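Local coordinates for protein protease Do-like 8, chloroplastic (Arabidopsis thaliana, PDB 4IC6) that probably cleaves proteins in the chloroplast as a serine endopeptidase of the Deg/HtrA family, associated with thylakoids, at residues Q33-N38 against L157-P162; A197-G202 against G217-I222; L208-S211 against L215-I218. The protein carries 1 engineered substitution. All blocks are in the same frame, centred on the assembly; numbering follows the deposited sequence.

Overall arrangement
All three contacts are buried and gather on the second of the two barrels of the protease domain. Contact 1 lies on its outer surface, where helix 26-39 covers strand 155-160 with carbon-to-carbon packing. Contact 3 belongs to the barrel wall itself: strands 207-210 and 215-219 form a bulged hairpin held by backbone hydrogen bonds, with strand 207-210 bonded in turn to strand 155-160. Contact 2 uses the end of strand 215-219 and a loop close to the predicted active site, and is the smallest of the three, a mixed touch of isoleucine methyls against polar groups. A158, L208 and N219 link the three sites through the barrel.

Contact 1. Residues Q33-N38 against L157-P162; sequences QLFEKN and LAIGNP
L34, F35 and N38 of helix 26-39 pack against L157 and I159 of strand 155-160 in an apolar helix-on-sheet contact on the outside of the second barrel. The segment axes run 34° apart in roughly the same direction, and at 10.0 Å there is space for one layer of side chains between them. No hydrogen bond crosses. The side chains of L34 and L157 meet at about a right angle, with L157 CD1 lying 3.9 Å from L34 CB and also touching L34 CD1. One helix residue further on, F35 swings its ring along the strand, because CG stands anti to the backbone N (chi1 171°). F35 CD1 lies 4.0 Å from I159 CD1, and F35 CE1 is 4.1 Å from I159 CG2. The two methyl ends of I159 are thus both taken up by the same ring, which meets them at a slant. I159 CD1 has a second neighbour in N38, whose CB comes within 3.9 Å. The polar end of N38 turns back on its own helix: ND2 donates to L34 O at 2.7 Å with an N-H...O angle of 160°, and the backbone N of N38 reaches the same oxygen from the opposite face of the carbonyl. The two donors grip L34 O from both faces, and the ND2 bond holds the amide back against the helix, with CB left facing the isoleucine. V42, P207 and L209 also surround I159, and F35 touches V152 of the second subunit. The arrangement is that of an N-terminal helix laid over the outer face of the C-terminal barrel in a chymotrypsin-like protease fold, at a place where a neighbouring subunit also approaches.

Contact 2. Residues A197-G202 against G217-I222; sequences AAINPG and GINTAI
I199 of the loop 197-202 carries this contact, reaching across to N219 and the backbone of T220 at the end of strand 215-219. Its CB points at the strand and sends out two branches. I199 CG2, anti to the backbone N, goes to the main chain, 3.9 Å from T220 O and 4.0 Å from T220 N. The other branch leaves through CG1, set beside the backbone N (chi1 -64°), and ends in I199 CD1, which rests over the flat face of the N219 amide, 3.7 Å from N219 OD1 and 3.8 Å from N219 CG. The N219 side chain lies at about a right angle to it and is hydrogen-bonded outside the two segments, ND2 donating to N203 O and, weakly, to P207 O. A158 of strand 155-160 touches both side chains. T220 turns its side chain away from the loop; T220 OG1 donates to I218 O at 2.7 Å from above the carbonyl plane, accepts from ND2 of N81, and its side chain touches D126, a predicted member of the charge relay. On the far side of the loop, N200 ND2 binds A230 O of the second subunit. The loop leads directly to A204, the substituted position of the predicted nucleophile, and loop and strand correspond to two walls of the S1 pocket in chymotrypsin-like proteases, so I199 probably lies at that pocket. With no hydrogen bond between the segments, the methyls of I199 only cover an amide and a peptide, N219 having its main polar partner in N203: shape decides, not direction.

Contact 3. Residues L208-S211 against L215-I218; sequences LLDS and LIGI
L208 faces both I216 and G217 in a classic beta bulge, so the register of this antiparallel hairpin slips by one residue. L208 N donates to G217 O at 2.8 Å, while L208 O takes I216 N almost head-on at 2.9 Å (N-H...O 165°) and G217 N only weakly, at 3.3 Å. The bulge is allowed by the helix-like backbone of I216 (psi -10°). The side chain of I216 then leans over the partner strand between L208 and D210. I216 CG1 sits between the backbone N and carbonyl carbon (chi1 50°), which brings it to 3.2 Å from L208 O, a tight approach. Beyond it I216 CD1 meets L208 CD2 at 3.9 Å, and CG2 lies as far from D210 OD2 as from D210 CB. With an alanine here, L208 CD2 and the flank of D210 would probably lose their apolar neighbour, leaving a gap beside the bulge. On the face of the sheet opposite L208, L209 CD2 lies 3.6 Å from L215 CA. D210 OD1 accepts from the backbone N of K212 and N214, holding the turn. Strand 207-210 bonds on through L209 to L157 of strand 155-160, and L209 also touches N38 of helix 26-39; on the other side, I218 pairs with I236 of strand 233-237, while L215 packs on S238 at the start of helix 238-251.

Contact 1. Residues Q33-N38 against L157-P162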
loop_
_atom_site.group_PDB
_atom_site.type_symbol
_atom_site.label_atom_id
_atom_site.label_comp_id
_atom_site.label_asym_id
_atom_site.label_seq_id
_atom_site.Cartn_x
_atom_site.Cartn_y
_atom_site.Cartn_z
ATOM N N GLN A 33 29.121 -27.599 -10.232
ATOM C CA GLN A 33 29.157 -29.051 -10.028
ATOM C C GLN A 33 28.358 -29.470 -8.783
ATOM O O GLN A 33 27.610 -30.442 -8.818
ATOM C CB GLN A 33 30.603 -29.564 -9.960
ATOM N N LEU A 34 28.499 -28.727 -7.689
ATOM C CA LEU A 34 27.697 -28.989 -6.489
ATOM C C LEU A 34 26.204 -28.933 -6.764
ATOM O O LEU A 34 25.436 -29.792 -6.314
ATOM C CB LEU A 34 28.001 -27.965 -5.404
ATOM C CG LEU A 34 29.113 -28.328 -4.424
ATOM C CD1 LEU A 34 29.122 -27.299 -3.299
ATOM C CD2 LEU A 34 28.915 -29.742 -3.872
ATOM N N PHE A 35 25.788 -27.906 -7.497
ATOM C CA PHE A 35 24.385 -27.772 -7.870
ATOM C C PHE A 35 23.905 -28.978 -8.669
ATOM O O PHE A 35 22.916 -29.607 -8.314
ATOM C CB PHE A 35 24.153 -26.501 -8.689
ATOM C CG PHE A 35 22.771 -26.408 -9.277
ATOM C CD1 PHE A 35 21.697 -25.998 -8.503
ATOM C CD2 PHE A 35 22.549 -26.722 -10.603
ATOM C CE1 PHE A 35 20.407 -25.905 -9.059
ATOM C CE2 PHE A 35 21.272 -26.639 -11.161
ATOM C CZ PHE A 35 20.204 -26.229 -10.386
ATOM N N GLU A 36 24.594 -29.287 -9.760
ATOM C CA GLU A 36 24.164 -30.373 -10.629
ATOM C C GLU A 36 24.091 -31.671 -9.841
ATOM O O GLU A 36 23.118 -32.427 -9.944
ATOM C CB GLU A 36 25.109 -30.515 -11.814
ATOM N N LYS A 37 25.132 -31.923 -9.051
ATOM C CA LYS A 37 25.210 -33.114 -8.216
ATOM C C LYS A 37 24.009 -33.208 -7.273
ATOM O O LYS A 37 23.462 -34.293 -7.047
ATOM C CB LYS A 37 26.517 -33.092 -7.422
ATOM C CG LYS A 37 26.680 -34.217 -6.433
ATOM C CD LYS A 37 28.088 -34.210 -5.842
ATOM C CE LYS A 37 28.266 -35.327 -4.823
ATOM N NZ LYS A 37 27.243 -35.233 -3.745
ATOM N N ASN A 38 23.576 -32.069 -6.738
ATOM C CA ASN A 38 22.511 -32.072 -5.729
ATOM C C ASN A 38 21.077 -31.916 -6.240
ATOM O O ASN A 38 20.118 -32.088 -5.482
ATOM C CB ASN A 38 22.824 -31.073 -4.613
ATOM C CG ASN A 38 23.929 -31.571 -3.705
ATOM O OD1 ASN A 38 23.689 -32.387 -2.812
ATOM N ND2 ASN A 38 25.154 -31.122 -3.958
ATOM N N LEU A 157 24.645 -22.431 -0.521
ATOM C CA LEU A 157 23.816 -22.507 -1.721
ATOM C C LEU A 157 22.420 -22.975 -1.356
ATOM O O LEU A 157 22.252 -23.979 -0.667
ATOM C CB LEU A 157 24.399 -23.448 -2.792
ATOM C CG LEU A 157 25.812 -24.032 -2.805
ATOM C CD1 LEU A 157 26.000 -24.820 -4.113
ATOM C CD2 LEU A 157 26.916 -22.996 -2.647
ATOM N N ALA A 158 21.420 -22.243 -1.821
ATOM C CA ALA A 158 20.032 -22.600 -1.577
ATOM C C ALA A 158 19.457 -23.155 -2.884
ATOM O O ALA A 158 19.438 -22.452 -3.906
ATOM C CB ALA A 158 19.248 -21.360 -1.119
ATOM N N ILE A 159 19.029 -24.415 -2.859
ATOM C CA ILE A 159 18.543 -25.091 -4.057
ATOM C C ILE A 159 17.040 -25.323 -3.907
ATOM O O ILE A 159 16.554 -25.631 -2.819
ATOM C CB ILE A 159 19.304 -26.427 -4.297
ATOM C CG1 ILE A 159 20.811 -26.163 -4.388
ATOM C CG2 ILE A 159 18.796 -27.152 -5.539
ATOM C CD1 ILE A 159 21.654 -27.364 -4.785
ATOM N N GLY A 160 16.305 -25.145 -5.000
ATOM C CA GLY A 160 14.886 -25.447 -5.029
ATOM C C GLY A 160 14.492 -26.268 -6.241
ATOM O O GLY A 160 15.210 -26.333 -7.236
ATOM N N ASN A 161 13.341 -26.915 -6.148
ATOM C CA ASN A 161 12.725 -27.576 -7.290
ATOM C C ASN A 161 11.257 -27.226 -7.141
ATOM O O ASN A 161 10.463 -28.035 -6.664
ATOM C CB ASN A 161 12.972 -29.080 -7.209
ATOM C CG ASN A 161 12.267 -29.866 -8.305
ATOM O OD1 ASN A 161 11.585 -29.306 -9.177
ATOM N ND2 ASN A 161 12.436 -31.187 -8.267
ATOM N N PRO A 162 10.904 -25.980 -7.483
ATOM C CA PRO A 162 9.599 -25.449 -7.070
ATOM C C PRO A 162 8.424 -25.931 -7.914
ATOM O O PRO A 162 7.300 -25.939 -7.404
ATOM C CB PRO A 162 9.769 -23.935 -7.224
ATOM C CG PRO A 162 10.850 -23.787 -8.304
ATOM C CD PRO A 162 11.786 -24.940 -8.058
#

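Contact 2. Residues A197-G202 against G217-I222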
loop_
_atom_site.group_PDB
_atom_site.type_symbol
_atom_site.label_atom_id
_atom_site.label_comp_id
_atom_site.label_asym_id
_atom_site.label_seq_id
_atom_site.Cartn_x
_atom_site.Cartn_y
_atom_site.Cartn_z
ATOM N N ALA A 197 21.941 -15.378 0.802
ATOM C CA ALA A 197 21.348 -16.025 -0.380
ATOM C C ALA A 197 19.847 -15.765 -0.367
ATOM O O ALA A 197 19.207 -15.858 0.677
ATOM C CB ALA A 197 21.627 -17.550 -0.397
ATOM N N ALA A 198 19.277 -15.446 -1.523
ATOM C CA ALA A 198 17.853 -15.189 -1.588
ATOM C C ALA A 198 17.078 -16.468 -1.247
ATOM O O ALA A 198 17.314 -17.540 -1.826
ATOM C CB ALA A 198 17.470 -14.695 -2.962
ATOM N N ILE A 199 16.159 -16.343 -0.301
ATOM C CA ILE A 199 15.286 -17.449 0.070
ATOM C C ILE A 199 13.900 -17.038 -0.350
ATOM O O ILE A 199 13.409 -15.994 0.066
ATOM C CB ILE A 199 15.318 -17.715 1.584
ATOM C CG1 ILE A 199 16.742 -18.161 2.013
ATOM C CG2 ILE A 199 14.250 -18.728 1.977
ATOM C CD1 ILE A 199 17.278 -19.413 1.264
ATOM N N ASN A 200 13.250 -17.852 -1.176
ATOM C CA ASN A 200 11.992 -17.424 -1.748
ATOM C C ASN A 200 11.084 -18.626 -2.067
ATOM O O ASN A 200 11.451 -19.762 -1.784
ATOM C CB ASN A 200 12.307 -16.606 -3.006
ATOM C CG ASN A 200 13.253 -17.338 -3.949
ATOM O OD1 ASN A 200 13.196 -18.565 -4.052
ATOM N ND2 ASN A 200 14.132 -16.589 -4.651
ATOM N N PRO A 201 9.905 -18.382 -2.651
ATOM C CA PRO A 201 9.021 -19.513 -2.988
ATOM C C PRO A 201 9.687 -20.513 -3.926
ATOM O O PRO A 201 9.317 -21.682 -3.934
ATOM C CB PRO A 201 7.834 -18.833 -3.669
ATOM C CG PRO A 201 7.789 -17.464 -3.009
ATOM C CD PRO A 201 9.248 -17.081 -2.885
ATOM N N GLY A 202 10.700 -20.062 -4.657
ATOM C CA GLY A 202 11.398 -20.908 -5.605
ATOM C C GLY A 202 12.390 -21.858 -4.959
ATOM O O GLY A 202 12.942 -22.722 -5.643
ATOM N N GLY A 217 20.933 -26.714 6.398
ATOM C CA GLY A 217 19.624 -26.249 6.815
ATOM C C GLY A 217 18.556 -26.496 5.774
ATOM O O GLY A 217 18.856 -26.951 4.674
ATOM N N ILE A 218 17.307 -26.213 6.132
ATOM C CA ILE A 218 16.193 -26.214 5.183
ATOM C C ILE A 218 15.694 -24.780 4.956
ATOM O O ILE A 218 15.197 -24.139 5.895
ATOM C CB ILE A 218 15.007 -27.030 5.701
ATOM C CG1 ILE A 218 15.395 -28.512 5.852
ATOM C CG2 ILE A 218 13.796 -26.887 4.759
ATOM C CD1 ILE A 218 15.559 -29.259 4.537
ATOM N N ASN A 219 15.815 -24.302 3.715
ATOM C CA ASN A 219 15.302 -22.981 3.318
ATOM C C ASN A 219 13.857 -22.787 3.781
ATOM O O ASN A 219 12.962 -23.580 3.438
ATOM C CB ASN A 219 15.372 -22.799 1.789
ATOM C CG ASN A 219 16.704 -23.216 1.204
ATOM O OD1 ASN A 219 17.742 -22.994 1.803
ATOM N ND2 ASN A 219 16.676 -23.827 0.019
ATOM N N THR A 220 13.610 -21.716 4.530
ATOM C CA THR A 220 12.304 -21.557 5.140
ATOM C C THR A 220 11.658 -20.204 4.886
ATOM O O THR A 220 12.199 -19.160 5.264
ATOM C CB THR A 220 12.384 -21.879 6.653
ATOM O OG1 THR A 220 12.877 -23.223 6.800
ATOM C CG2 THR A 220 11.026 -21.726 7.324
ATOM N N ALA A 221 10.474 -20.234 4.265
ATOM C CA ALA A 221 9.760 -19.010 3.935
ATOM C C ALA A 221 9.334 -18.287 5.215
ATOM O O ALA A 221 8.942 -18.925 6.194
ATOM C CB ALA A 221 8.550 -19.319 3.082
ATOM N N ILE A 222 9.407 -16.957 5.207
ATOM C CA ILE A 222 9.047 -16.168 6.390
ATOM C C ILE A 222 8.062 -15.056 6.045
ATOM O O ILE A 222 7.836 -14.756 4.875
ATOM C CB ILE A 222 10.267 -15.479 7.028
ATOM C CG1 ILE A 222 10.944 -14.587 5.996
ATOM C CG2 ILE A 222 11.258 -16.492 7.603
ATOM C CD1 ILE A 222 11.845 -13.508 6.618
#

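Contact 3. Residues L208-S211 against L215-I218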
loop_
_atom_site.group_PDB
_atom_site.type_symbol
_atom_site.label_atom_id
_atom_site.label_comp_id
_atom_site.label_asym_id
_atom_site.label_seq_id
_atom_site.Cartn_x
_atom_site.Cartn_y
_atom_site.Cartn_z
ATOM N N LEU A 208 19.585 -25.813 2.188
ATOM C CA LEU A 208 20.700 -24.890 2.200
ATOM C C LEU A 208 21.965 -25.723 2.338
ATOM O O LEU A 208 22.096 -26.482 3.297
ATOM C CB LEU A 208 20.578 -23.939 3.388
ATOM C CG LEU A 208 21.620 -22.821 3.413
ATOM C CD1 LEU A 208 21.360 -21.898 2.211
ATOM C CD2 LEU A 208 21.549 -22.036 4.721
ATOM N N LEU A 209 22.903 -25.589 1.397
ATOM C CA LEU A 209 24.124 -26.393 1.447
ATOM C C LEU A 209 25.367 -25.555 1.783
ATOM O O LEU A 209 25.425 -24.360 1.461
ATOM C CB LEU A 209 24.348 -27.127 0.120
ATOM C CG LEU A 209 23.218 -28.018 -0.397
ATOM C CD1 LEU A 209 23.659 -28.617 -1.724
ATOM C CD2 LEU A 209 22.887 -29.132 0.616
ATOM N N ASP A 210 26.350 -26.174 2.434
ATOM C CA ASP A 210 27.654 -25.514 2.589
ATOM C C ASP A 210 28.525 -25.732 1.341
ATOM O O ASP A 210 28.082 -26.349 0.351
ATOM C CB ASP A 210 28.377 -25.919 3.903
ATOM C CG ASP A 210 28.767 -27.402 3.956
ATOM O OD1 ASP A 210 28.786 -28.074 2.910
ATOM O OD2 ASP A 210 29.090 -27.889 5.061
ATOM N N SER A 211 29.754 -25.214 1.376
ATOM C CA SER A 211 30.646 -25.295 0.224
ATOM C C SER A 211 31.072 -26.724 -0.070
ATOM O O SER A 211 31.634 -26.995 -1.133
ATOM C CB SER A 211 31.888 -24.414 0.409
ATOM O OG SER A 211 32.615 -24.804 1.564
ATOM N N LEU A 215 24.168 -30.703 3.664
ATOM C CA LEU A 215 22.997 -29.976 4.129
ATOM C C LEU A 215 23.275 -29.318 5.479
ATOM O O LEU A 215 23.612 -29.997 6.455
ATOM C CB LEU A 215 21.793 -30.903 4.251
ATOM C CG LEU A 215 20.520 -30.110 4.516
ATOM C CD1 LEU A 215 19.450 -30.575 3.567
ATOM C CD2 LEU A 215 20.080 -30.264 5.945
ATOM N N ILE A 216 23.138 -27.994 5.531
ATOM C CA ILE A 216 23.283 -27.276 6.785
ATOM C C ILE A 216 21.954 -26.679 7.256
ATOM O O ILE A 216 21.844 -26.212 8.381
ATOM C CB ILE A 216 24.376 -26.184 6.708
ATOM C CG1 ILE A 216 24.148 -25.309 5.466
ATOM C CG2 ILE A 216 25.751 -26.855 6.686
ATOM C CD1 ILE A 216 24.856 -23.983 5.505
ATOM N N GLY A 217 20.933 -26.714 6.398
ATOM C CA GLY A 217 19.624 -26.249 6.815
ATOM C C GLY A 217 18.556 -26.496 5.774
ATOM O O GLY A 217 18.856 -26.951 4.674
ATOM N N ILE A 218 17.307 -26.213 6.132
ATOM C CA ILE A 218 16.193 -26.214 5.183
ATOM C C ILE A 218 15.694 -24.780 4.956
ATOM O O ILE A 218 15.197 -24.139 5.895
ATOM C CB ILE A 218 15.007 -27.030 5.701
ATOM C CG1 ILE A 218 15.395 -28.512 5.852
ATOM C CG2 ILE A 218 13.796 -26.887 4.759
ATOM C CD1 ILE A 218 15.559 -29.259 4.537
#